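PDB 6WPX: BlEst2 from Bacillus licheniformis, which probably hydrolyses ester bonds as a lipase or esterase with an alpha/beta-hydrolase domain, and is captured here in its propeptide form. Local coordinates for residues 202-207 / 242-247; 114-119 / 142-147; 296-301 / 374-379; 321-326 / 351-356. All blocks are in the same frame, centred on the assembly; numbering follows the deposited sequence.

How the contacts relate
Contact 2 and contact 1 come first along the chain and lie in one mixed sheet of the alpha/beta-hydrolase part, their centres about 9 Å apart. Strand 138-144, used by contact 2, neighbours strand 201-205 of contact 1, and Thr-143 shares backbone hydrogen bonds with Phe-203 and Leu-205. Contacts 3 and 4 follow in the largely beta C-terminal part, with centres about 11 Å apart; contact 4 is nested within the loop that contact 3 closes. Asn-321 and His-322 of contact 4 bond to Ala-378 and Gln-375 of contact 3. Centre to centre, contacts 1 and 3 are about 43 Å apart, so the two pairs belong to separate structural regions of the propeptide form.

Contact 1. Residues 202-207 / 242-247; sequences YFTLAG and PYATNL
The outermost parallel pairing of the mixed sheet, within the beta-alpha-beta unit of strand 201-205, helix 218-224 and strand 245-246, joins Phe-203 with Thr-245 and Thr-204 with Asn-246. Thr-204 is gripped from both ends of its backbone: its N donates to Thr-245 O (2.9 Å), and its O accepts from Leu-247 N (2.9 Å). One step earlier, Thr-245 N reaches Tyr-202 O. On the Thr-204 and Asn-246 face, Thr-204 OG1 sits between the backbone N and the carbonyl carbon (chi1 72°) and donates to Asn-246 OD1 over 2.7 Å, in the plane of the amide carbonyl and on a lone pair; Arg-240 also bonds this hydroxyl. On the other face, Phe-203 lies beside Thr-245, with CD2 3.5 Å from Thr-245 CB. Ahead of the bridged pairs the edge of Tyr-243 is turned toward the face of Tyr-202 in an offset edge-to-face pair, planes at 67°. A water there links Tyr-202 N to Tyr-243 O, and Tyr-243 OH bonds Asp-192. The parallel beta-alpha-beta crossover, which here adds the edge strand, is the repeating unit of the alpha/beta-hydrolase sheet.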
# COMPACT_ATOMS: atom_id res chain seq x y z
N TYR A 202 7.84 18.93 -8.06
CA TYR A 202 7.76 17.53 -7.63
C TYR A 202 8.28 16.57 -8.67
O TYR A 202 8.04 16.76 -9.87
CB TYR A 202 6.32 17.13 -7.28
CG TYR A 202 5.82 17.83 -6.04
CD1 TYR A 202 6.02 17.28 -4.78
CD2 TYR A 202 5.17 19.06 -6.12
CE1 TYR A 202 5.63 17.95 -3.63
CE2 TYR A 202 4.75 19.73 -4.98
CZ TYR A 202 4.97 19.17 -3.73
OH TYR A 202 4.55 19.83 -2.61
N PHE A 203 8.96 15.53 -8.19
CA PHE A 203 9.49 14.42 -8.97
C PHE A 203 9.09 13.15 -8.27
O PHE A 203 9.19 13.07 -7.04
CB PHE A 203 11.02 14.46 -9.05
CG PHE A 203 11.58 15.60 -9.84
CD1 PHE A 203 11.75 16.85 -9.26
CD2 PHE A 203 11.97 15.43 -11.17
CE1 PHE A 203 12.29 17.91 -10.00
CE2 PHE A 203 12.52 16.48 -11.90
CZ PHE A 203 12.68 17.72 -11.31
N THR A 204 8.69 12.15 -9.03
CA THR A 204 8.35 10.87 -8.41
C THR A 204 9.14 9.77 -9.04
O THR A 204 9.36 9.77 -10.26
CB THR A 204 6.84 10.54 -8.45
OG1 THR A 204 6.48 10.23 -9.79
CG2 THR A 204 5.95 11.67 -7.88
N LEU A 205 9.59 8.85 -8.22
CA LEU A 205 10.25 7.62 -8.64
C LEU A 205 9.35 6.50 -8.14
O LEU A 205 8.72 6.62 -7.09
CB LEU A 205 11.66 7.46 -8.04
CG LEU A 205 12.82 7.97 -8.90
CD1 LEU A 205 12.78 9.49 -8.99
CD2 LEU A 205 14.18 7.53 -8.30
N ALA A 206 9.28 5.43 -8.92
CA ALA A 206 8.50 4.26 -8.54
C ALA A 206 9.22 3.03 -9.04
O ALA A 206 9.92 3.09 -10.05
CB ALA A 206 7.09 4.33 -9.12
N GLY A 207 9.05 1.93 -8.32
CA GLY A 207 9.64 0.65 -8.71
C GLY A 207 8.61 -0.29 -9.30
O GLY A 207 7.41 -0.14 -9.05
N PRO A 242 -0.17 14.18 -10.47
CA PRO A 242 -0.54 14.66 -11.82
C PRO A 242 0.31 15.78 -12.42
O PRO A 242 0.46 15.82 -13.64
CB PRO A 242 -2.01 15.10 -11.67
CG PRO A 242 -2.22 15.27 -10.21
CD PRO A 242 -1.29 14.32 -9.52
N TYR A 243 0.89 16.64 -11.59
CA TYR A 243 1.69 17.80 -12.03
C TYR A 243 3.18 17.53 -11.84
O TYR A 243 3.98 18.44 -12.03
CB TYR A 243 1.31 19.02 -11.16
CG TYR A 243 1.04 18.62 -9.72
CD1 TYR A 243 2.09 18.42 -8.83
CD2 TYR A 243 -0.26 18.38 -9.28
CE1 TYR A 243 1.85 17.98 -7.53
CE2 TYR A 243 -0.50 17.95 -7.98
CZ TYR A 243 0.56 17.74 -7.11
OH TYR A 243 0.33 17.35 -5.83
N ALA A 244 3.55 16.32 -11.40
CA ALA A 244 4.96 16.03 -11.15
C ALA A 244 5.67 15.54 -12.40
O ALA A 244 5.04 15.13 -13.38
CB ALA A 244 5.08 14.98 -10.06
N THR A 245 7.02 15.55 -12.35
CA THR A 245 7.83 14.88 -13.34
C THR A 245 7.80 13.45 -12.81
O THR A 245 8.36 13.16 -11.75
CB THR A 245 9.24 15.42 -13.42
OG1 THR A 245 9.18 16.75 -13.92
CG2 THR A 245 10.13 14.57 -14.33
N ASN A 246 7.05 12.60 -13.48
CA ASN A 246 6.88 11.22 -13.04
C ASN A 246 7.88 10.37 -13.81
O ASN A 246 7.66 10.05 -14.98
CB ASN A 246 5.43 10.79 -13.27
CG ASN A 246 4.49 11.56 -12.39
OD1 ASN A 246 4.58 11.51 -11.16
ND2 ASN A 246 3.53 12.24 -12.99
N LEU A 247 9.01 10.08 -13.17
CA LEU A 247 10.07 9.33 -13.84
C LEU A 247 9.67 7.88 -14.10
O LEU A 247 9.15 7.19 -13.21
CB LEU A 247 11.38 9.40 -13.03
CG LEU A 247 12.61 8.85 -13.74
CD1 LEU A 247 12.97 9.72 -14.96
CD2 LEU A 247 13.78 8.65 -12.75
O HOH W 1 5.45 19.82 -9.96
O HOH W 2 10.97 6.03 -11.40

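Contact 2. Residues 114-119 / 142-147; sequences ILVSYS and ITLGTP
Leu-144 O lies at the edge of the Tyr-118 ring, near its plane and 3.4 Å from Tyr-118 CD1. One face is covered by Ser-119 CB, 3.8 Å above the plane and over the ring centre. The ring also stacks with His-254, whose backbone O is bonded by Tyr-118 OH. Leu-144 O accepts a backbone hydrogen bond from Ser-119 N (2.9 Å), with the tyrosine edge beside it. Behind this, parallel pairing runs regularly: Ile-142 N to Leu-115 O, Ser-117 N to Ile-142 O (2.8 Å, 174° at the hydrogen) and Leu-144 N to Ser-117 O. These strands are two central members of the alpha/beta-hydrolase sheet, joined by a crossover through helix 121-131. Ser-119 stands at the tight turn into that helix with a positive phi of 53°, a position and shape consistent with the nucleophile elbow of this fold. Across from the turn, Thr-146 OG1 donates to Ser-119 O over 2.7 Å, in the carbonyl plane and on a lone pair; chi1 of -67° sets this hydroxyl beside its own backbone N. Gly-145 O, buried without a hydrogen-bond partner, receives a CA-H...O contact from Ser-119 CA (3.4 Å). On the Val-116 and Leu-144 face, Val-116 CG1 packs against Leu-144 CD1 (3.7 Å), and Ile-114 CG2 reaches Ile-142 CD1 (4.1 Å).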
# COMPACT_ATOMS: atom_id res chain seq x y z
N ILE A 114 16.43 20.33 -0.56
CA ILE A 114 15.69 19.43 -1.43
C ILE A 114 15.15 18.36 -0.49
O ILE A 114 15.87 17.91 0.39
CB ILE A 114 16.65 18.81 -2.49
CG1 ILE A 114 17.08 19.87 -3.53
CG2 ILE A 114 16.02 17.55 -3.17
CD1 ILE A 114 18.32 19.41 -4.34
N LEU A 115 13.91 17.94 -0.69
CA LEU A 115 13.42 16.79 0.08
C LEU A 115 13.54 15.56 -0.79
O LEU A 115 13.07 15.57 -1.94
CB LEU A 115 11.97 16.97 0.57
CG LEU A 115 11.68 18.13 1.52
CD1 LEU A 115 10.23 18.17 1.87
CD2 LEU A 115 12.51 18.03 2.81
N VAL A 116 14.18 14.50 -0.25
CA VAL A 116 14.20 13.17 -0.87
C VAL A 116 13.43 12.35 0.13
O VAL A 116 13.88 12.14 1.25
CB VAL A 116 15.58 12.58 -1.25
CG1 VAL A 116 15.43 11.10 -1.69
CG2 VAL A 116 16.21 13.39 -2.39
N SER A 117 12.20 11.99 -0.25
CA SER A 117 11.26 11.36 0.65
C SER A 117 10.82 9.99 0.21
O SER A 117 10.36 9.80 -0.91
CB SER A 117 10.06 12.28 0.82
OG SER A 117 10.53 13.54 1.26
N TYR A 118 10.86 9.06 1.14
CA TYR A 118 10.49 7.68 0.87
C TYR A 118 9.13 7.30 1.40
O TYR A 118 8.83 7.61 2.55
CB TYR A 118 11.55 6.80 1.55
CG TYR A 118 11.26 5.31 1.63
CD1 TYR A 118 10.99 4.57 0.48
CD2 TYR A 118 11.48 4.61 2.81
CE1 TYR A 118 10.89 3.18 0.51
CE2 TYR A 118 11.38 3.22 2.86
CZ TYR A 118 11.08 2.51 1.72
OH TYR A 118 10.96 1.15 1.79
N SER A 119 8.37 6.50 0.60
CA SER A 119 7.11 5.89 1.05
C SER A 119 6.17 6.98 1.61
O SER A 119 6.09 8.04 1.00
CB SER A 119 7.43 4.73 2.00
OG SER A 119 6.41 4.26 2.87
N ILE A 142 11.55 15.14 -4.23
CA ILE A 142 11.67 13.88 -4.96
C ILE A 142 11.08 12.80 -4.04
O ILE A 142 11.51 12.64 -2.91
CB ILE A 142 13.12 13.60 -5.37
CG1 ILE A 142 13.67 14.74 -6.26
CG2 ILE A 142 13.26 12.19 -6.01
CD1 ILE A 142 15.14 14.89 -6.19
N THR A 143 10.07 12.09 -4.51
CA THR A 143 9.44 11.03 -3.73
C THR A 143 9.85 9.68 -4.32
O THR A 143 9.87 9.52 -5.53
CB THR A 143 7.93 11.22 -3.60
OG1 THR A 143 7.27 10.88 -4.82
CG2 THR A 143 7.54 12.61 -3.10
N LEU A 144 10.17 8.71 -3.44
CA LEU A 144 10.58 7.37 -3.81
C LEU A 144 9.53 6.39 -3.28
O LEU A 144 9.40 6.23 -2.07
CB LEU A 144 11.96 7.04 -3.17
CG LEU A 144 13.11 8.08 -3.32
CD1 LEU A 144 14.37 7.63 -2.58
CD2 LEU A 144 13.42 8.36 -4.77
N GLY A 145 8.82 5.75 -4.20
CA GLY A 145 7.78 4.77 -3.87
C GLY A 145 6.75 5.29 -2.90
O GLY A 145 6.37 4.59 -1.96
N THR A 146 6.33 6.54 -3.10
CA THR A 146 5.36 7.16 -2.20
C THR A 146 3.95 6.83 -2.66
O THR A 146 3.61 7.17 -3.79
CB THR A 146 5.56 8.69 -2.12
OG1 THR A 146 6.81 8.96 -1.48
CG2 THR A 146 4.40 9.38 -1.35
N PRO A 147 3.10 6.26 -1.78
CA PRO A 147 1.70 6.03 -2.20
C PRO A 147 0.89 7.33 -2.17
O PRO A 147 0.01 7.50 -1.31
CB PRO A 147 1.20 4.99 -1.19
CG PRO A 147 2.01 5.26 0.07
CD PRO A 147 3.33 5.84 -0.39

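Contact 3. Residues 296-301 / 374-379; sequences ENHGLR and KQKEAF
Phe-379 presents the edge of its ring, rather than a face, to the guanidinium of Arg-301. Atom CZ of the phenylalanine stands over the centre of the guanidinium, 3.7 Å from Arg-301 CZ, and the two planes are 81° apart. Arg-301 CG, anti to the backbone N (chi1 177°), lies 3.7 Å from Phe-379 CE2, and the chain then bends at CD, while Arg-301 NE forms a salt bridge with Glu-303. The ring of Phe-379 stacks in addition with Trp-318.

Beside it, Asn-297 and Glu-377 form an antiparallel hydrogen-bonded pair, with Asn-297 N to Glu-377 O at 2.8 Å and Glu-377 N to Asn-297 O at 2.9 Å. Their side chains join on one face of the sheet: Asn-297 ND2 donates to Glu-377 OE2 over 3.0 Å, within the amide plane but 29° out of the carboxylate plane, on its anti side. Ser-371 OG shares OE2, and Ser-320 and Trp-318 bond OE1, so several donors fix this buried carboxylate and probably stabilise its negative charge. Asn-297 also closes an Asx turn, its OD1 accepting from Gly-299 N (3.0 Å). That turn carries the chain from strand 290-297 of a five-stranded antiparallel sheet into strand 300-307 of a four-stranded one. On the exposed side, the aliphatic chain of Lys-376 runs alongside the His-298 ring, with Lys-376 CD 3.2 Å from His-298 NE2. The side chains of the non-hydrogen-bonded pair Glu-296 and Ala-378 touch Trp-164 of helix 163-169.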
# COMPACT_ATOMS: atom_id res chain seq x y z
N GLU A 296 -9.82 -16.16 13.53
CA GLU A 296 -8.92 -16.64 14.55
C GLU A 296 -8.94 -18.14 14.50
O GLU A 296 -9.95 -18.74 14.10
CB GLU A 296 -9.37 -16.15 15.93
CG GLU A 296 -8.97 -14.70 16.17
CD GLU A 296 -9.49 -14.05 17.45
OE1 GLU A 296 -10.45 -14.58 18.05
OE2 GLU A 296 -8.95 -12.98 17.82
N ASN A 297 -7.81 -18.75 14.85
CA ASN A 297 -7.66 -20.19 14.86
C ASN A 297 -6.91 -20.60 16.12
O ASN A 297 -5.78 -20.16 16.36
CB ASN A 297 -6.91 -20.64 13.60
CG ASN A 297 -6.61 -22.11 13.55
OD1 ASN A 297 -7.33 -22.94 14.11
ND2 ASN A 297 -5.56 -22.47 12.84
N HIS A 298 -7.54 -21.45 16.93
CA HIS A 298 -6.95 -21.94 18.18
C HIS A 298 -6.45 -23.39 18.03
O HIS A 298 -5.94 -23.95 19.00
CB HIS A 298 -7.97 -21.83 19.32
CG HIS A 298 -8.28 -20.42 19.71
ND1 HIS A 298 -9.13 -19.64 18.94
CD2 HIS A 298 -7.85 -19.69 20.76
CE1 HIS A 298 -9.19 -18.47 19.56
NE2 HIS A 298 -8.44 -18.46 20.66
N GLY A 299 -6.61 -23.98 16.84
CA GLY A 299 -6.17 -25.34 16.57
C GLY A 299 -6.13 -25.62 15.08
O GLY A 299 -5.17 -25.25 14.40
N LEU A 300 -7.19 -26.23 14.57
CA LEU A 300 -7.32 -26.51 13.15
C LEU A 300 -8.36 -25.58 12.55
O LEU A 300 -9.49 -25.49 13.05
CB LEU A 300 -7.71 -27.98 12.91
CG LEU A 300 -8.08 -28.35 11.45
CD1 LEU A 300 -6.86 -28.31 10.54
CD2 LEU A 300 -8.76 -29.71 11.39
N ARG A 301 -7.98 -24.87 11.48
CA ARG A 301 -8.90 -24.03 10.74
C ARG A 301 -8.79 -24.40 9.29
O ARG A 301 -7.70 -24.40 8.72
CB ARG A 301 -8.62 -22.52 10.92
CG ARG A 301 -9.55 -21.61 10.08
CD ARG A 301 -10.93 -21.58 10.69
NE ARG A 301 -11.81 -20.55 10.13
CZ ARG A 301 -12.27 -19.50 10.81
NH1 ARG A 301 -11.90 -19.30 12.06
NH2 ARG A 301 -13.07 -18.63 10.22
N LYS A 374 -0.51 -24.70 17.35
CA LYS A 374 -0.38 -25.12 18.77
C LYS A 374 -0.63 -23.89 19.64
O LYS A 374 -1.07 -24.04 20.78
CB LYS A 374 1.02 -25.65 19.06
N GLN A 375 -0.33 -22.72 19.07
CA GLN A 375 -0.50 -21.39 19.68
C GLN A 375 -1.57 -20.65 18.87
O GLN A 375 -1.58 -20.79 17.67
CB GLN A 375 0.84 -20.67 19.58
CG GLN A 375 0.80 -19.18 19.88
CD GLN A 375 2.19 -18.65 20.11
OE1 GLN A 375 2.80 -18.91 21.15
NE2 GLN A 375 2.71 -17.91 19.14
N LYS A 376 -2.41 -19.90 19.56
CA LYS A 376 -3.54 -19.09 19.04
C LYS A 376 -3.06 -18.18 17.91
O LYS A 376 -1.98 -17.59 18.01
CB LYS A 376 -4.11 -18.32 20.23
CG LYS A 376 -5.39 -17.55 19.98
CD LYS A 376 -5.82 -16.76 21.19
CE LYS A 376 -5.62 -17.53 22.48
NZ LYS A 376 -5.61 -16.66 23.68
N GLU A 377 -3.84 -18.11 16.83
CA GLU A 377 -3.44 -17.23 15.71
C GLU A 377 -4.63 -16.44 15.18
O GLU A 377 -5.73 -16.89 15.31
CB GLU A 377 -2.81 -18.02 14.56
CG GLU A 377 -3.83 -18.77 13.73
CD GLU A 377 -3.35 -19.31 12.40
OE1 GLU A 377 -2.30 -18.88 11.95
OE2 GLU A 377 -4.05 -20.13 11.83
N ALA A 378 -4.36 -15.21 14.77
CA ALA A 378 -5.31 -14.45 13.94
C ALA A 378 -4.79 -14.66 12.51
O ALA A 378 -3.59 -14.70 12.32
CB ALA A 378 -5.39 -13.00 14.30
N PHE A 379 -5.70 -14.84 11.57
CA PHE A 379 -5.26 -15.08 10.21
C PHE A 379 -5.97 -14.24 9.18
O PHE A 379 -7.05 -13.69 9.42
CB PHE A 379 -5.40 -16.58 9.85
CG PHE A 379 -6.83 -17.05 9.60
CD1 PHE A 379 -7.39 -16.95 8.33
CD2 PHE A 379 -7.61 -17.55 10.63
CE1 PHE A 379 -8.70 -17.35 8.09
CE2 PHE A 379 -8.91 -17.98 10.39
CZ PHE A 379 -9.45 -17.87 9.13

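Contact 4. Residues 321-326 / 351-356; sequences NHSSGN and GGFVHS
The irregular loop 321-326 passes over the start of strand 353-360 without pairing with it, the CA atoms coming closest between Asn-321 and Gly-352 (4.6 Å) and next between Ser-323 and Phe-353. Phe-353 carries most of the contact, its CB directed toward the loop. Its CG, anti to the carbonyl carbon (chi1 -62°), comes to 3.8 Å from Ser-323 CB. That CB rests over one face of the ring in a CH-pi contact, 3.8 Å from the centroid of the Phe-353 ring and 16° off its normal, offset toward the rim at CD2. Asn-321 O approaches the ring edge, 3.7 Å from Phe-353 CD1, and the peptide carbon of His-322 lies close to the same atom.

Further along the strand, His-355 reaches the loop mainly through water. A single molecule donates to His-322 O (2.6 Å), accepts from Gly-325 N (3.0 Å) and lies 2.8 Å from His-355 NE2, tying three polar groups of loop and strand together. Next to it, His-355 CE1 comes to 3.5 Å from Gly-325 O.

The loop leads from strand 313-320 of the five-stranded sheet to strand 326-330 of the four-stranded one. Asn-321 and His-322 point their CB atoms away from strand 353-360; Asn-321 OD1 bonds Ala-378 N and His-322 NE2 bonds Gln-375 O, while Asn-321 also touches helix 163-169 and Phe-353 packs on strand 341-344.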
# COMPACT_ATOMS: atom_id res chain seq x y z
N ASN A 321 0.03 -14.14 12.70
CA ASN A 321 0.88 -13.41 13.62
C ASN A 321 2.07 -14.28 14.04
O ASN A 321 3.00 -13.79 14.68
CB ASN A 321 0.09 -12.91 14.84
CG ASN A 321 -0.63 -13.99 15.57
OD1 ASN A 321 -1.51 -14.66 15.04
ND2 ASN A 321 -0.32 -14.12 16.86
N HIS A 322 2.08 -15.56 13.66
CA HIS A 322 3.24 -16.39 13.98
C HIS A 322 3.60 -17.29 12.80
O HIS A 322 2.83 -17.45 11.85
CB HIS A 322 3.12 -17.13 15.33
CG HIS A 322 2.03 -18.14 15.43
ND1 HIS A 322 2.14 -19.38 14.84
CD2 HIS A 322 0.89 -18.10 16.15
CE1 HIS A 322 1.04 -20.04 15.17
NE2 HIS A 322 0.26 -19.31 15.95
N SER A 323 4.82 -17.81 12.84
CA SER A 323 5.46 -18.57 11.77
C SER A 323 5.45 -20.08 11.95
O SER A 323 5.88 -20.80 11.04
CB SER A 323 6.90 -18.10 11.66
OG SER A 323 7.57 -18.29 12.90
N SER A 324 4.97 -20.57 13.10
CA SER A 324 5.05 -22.00 13.41
C SER A 324 3.84 -22.85 13.01
O SER A 324 3.87 -24.06 13.22
CB SER A 324 5.37 -22.19 14.89
OG SER A 324 4.37 -21.62 15.72
N GLY A 325 2.82 -22.25 12.39
CA GLY A 325 1.64 -23.00 11.94
C GLY A 325 1.91 -23.96 10.80
O GLY A 325 2.78 -23.71 9.97
N ASN A 326 1.20 -25.10 10.78
CA ASN A 326 1.36 -26.08 9.70
C ASN A 326 0.27 -25.85 8.67
O ASN A 326 -0.92 -25.93 8.99
CB ASN A 326 1.36 -27.53 10.23
CG ASN A 326 2.55 -27.87 11.10
OD1 ASN A 326 3.68 -27.43 10.87
ND2 ASN A 326 2.31 -28.69 12.12
N GLY A 351 5.42 -7.07 11.07
CA GLY A 351 5.23 -7.78 12.33
C GLY A 351 4.59 -9.14 12.23
O GLY A 351 4.56 -9.88 13.21
N GLY A 352 4.07 -9.49 11.06
CA GLY A 352 3.42 -10.77 10.84
C GLY A 352 4.21 -11.69 9.93
O GLY A 352 5.37 -11.40 9.58
N PHE A 353 3.59 -12.80 9.55
CA PHE A 353 4.17 -13.83 8.70
C PHE A 353 3.18 -14.23 7.65
O PHE A 353 1.97 -14.07 7.83
CB PHE A 353 4.59 -15.06 9.54
CG PHE A 353 5.65 -14.70 10.56
CD1 PHE A 353 5.30 -14.26 11.83
CD2 PHE A 353 7.00 -14.71 10.22
CE1 PHE A 353 6.28 -13.88 12.76
CE2 PHE A 353 7.98 -14.33 11.15
CZ PHE A 353 7.61 -13.94 12.42
N VAL A 354 3.69 -14.75 6.56
CA VAL A 354 2.88 -15.22 5.45
C VAL A 354 3.46 -16.50 4.90
O VAL A 354 4.66 -16.59 4.65
CB VAL A 354 2.57 -14.13 4.36
CG1 VAL A 354 3.84 -13.66 3.61
CG2 VAL A 354 1.49 -14.60 3.38
N HIS A 355 2.60 -17.50 4.76
CA HIS A 355 2.93 -18.76 4.11
C HIS A 355 2.35 -18.61 2.72
O HIS A 355 1.15 -18.34 2.58
CB HIS A 355 2.25 -19.94 4.81
CG HIS A 355 2.57 -20.06 6.27
ND1 HIS A 355 3.49 -20.98 6.73
CD2 HIS A 355 2.04 -19.39 7.32
CE1 HIS A 355 3.49 -20.85 8.04
NE2 HIS A 355 2.65 -19.90 8.45
N SER A 356 3.19 -18.76 1.69
CA SER A 356 2.70 -18.60 0.33
C SER A 356 3.00 -19.77 -0.56
O SER A 356 3.96 -20.51 -0.35
CB SER A 356 3.27 -17.34 -0.31
OG SER A 356 2.92 -16.20 0.44
O HOH W 3 1.81 -19.78 11.11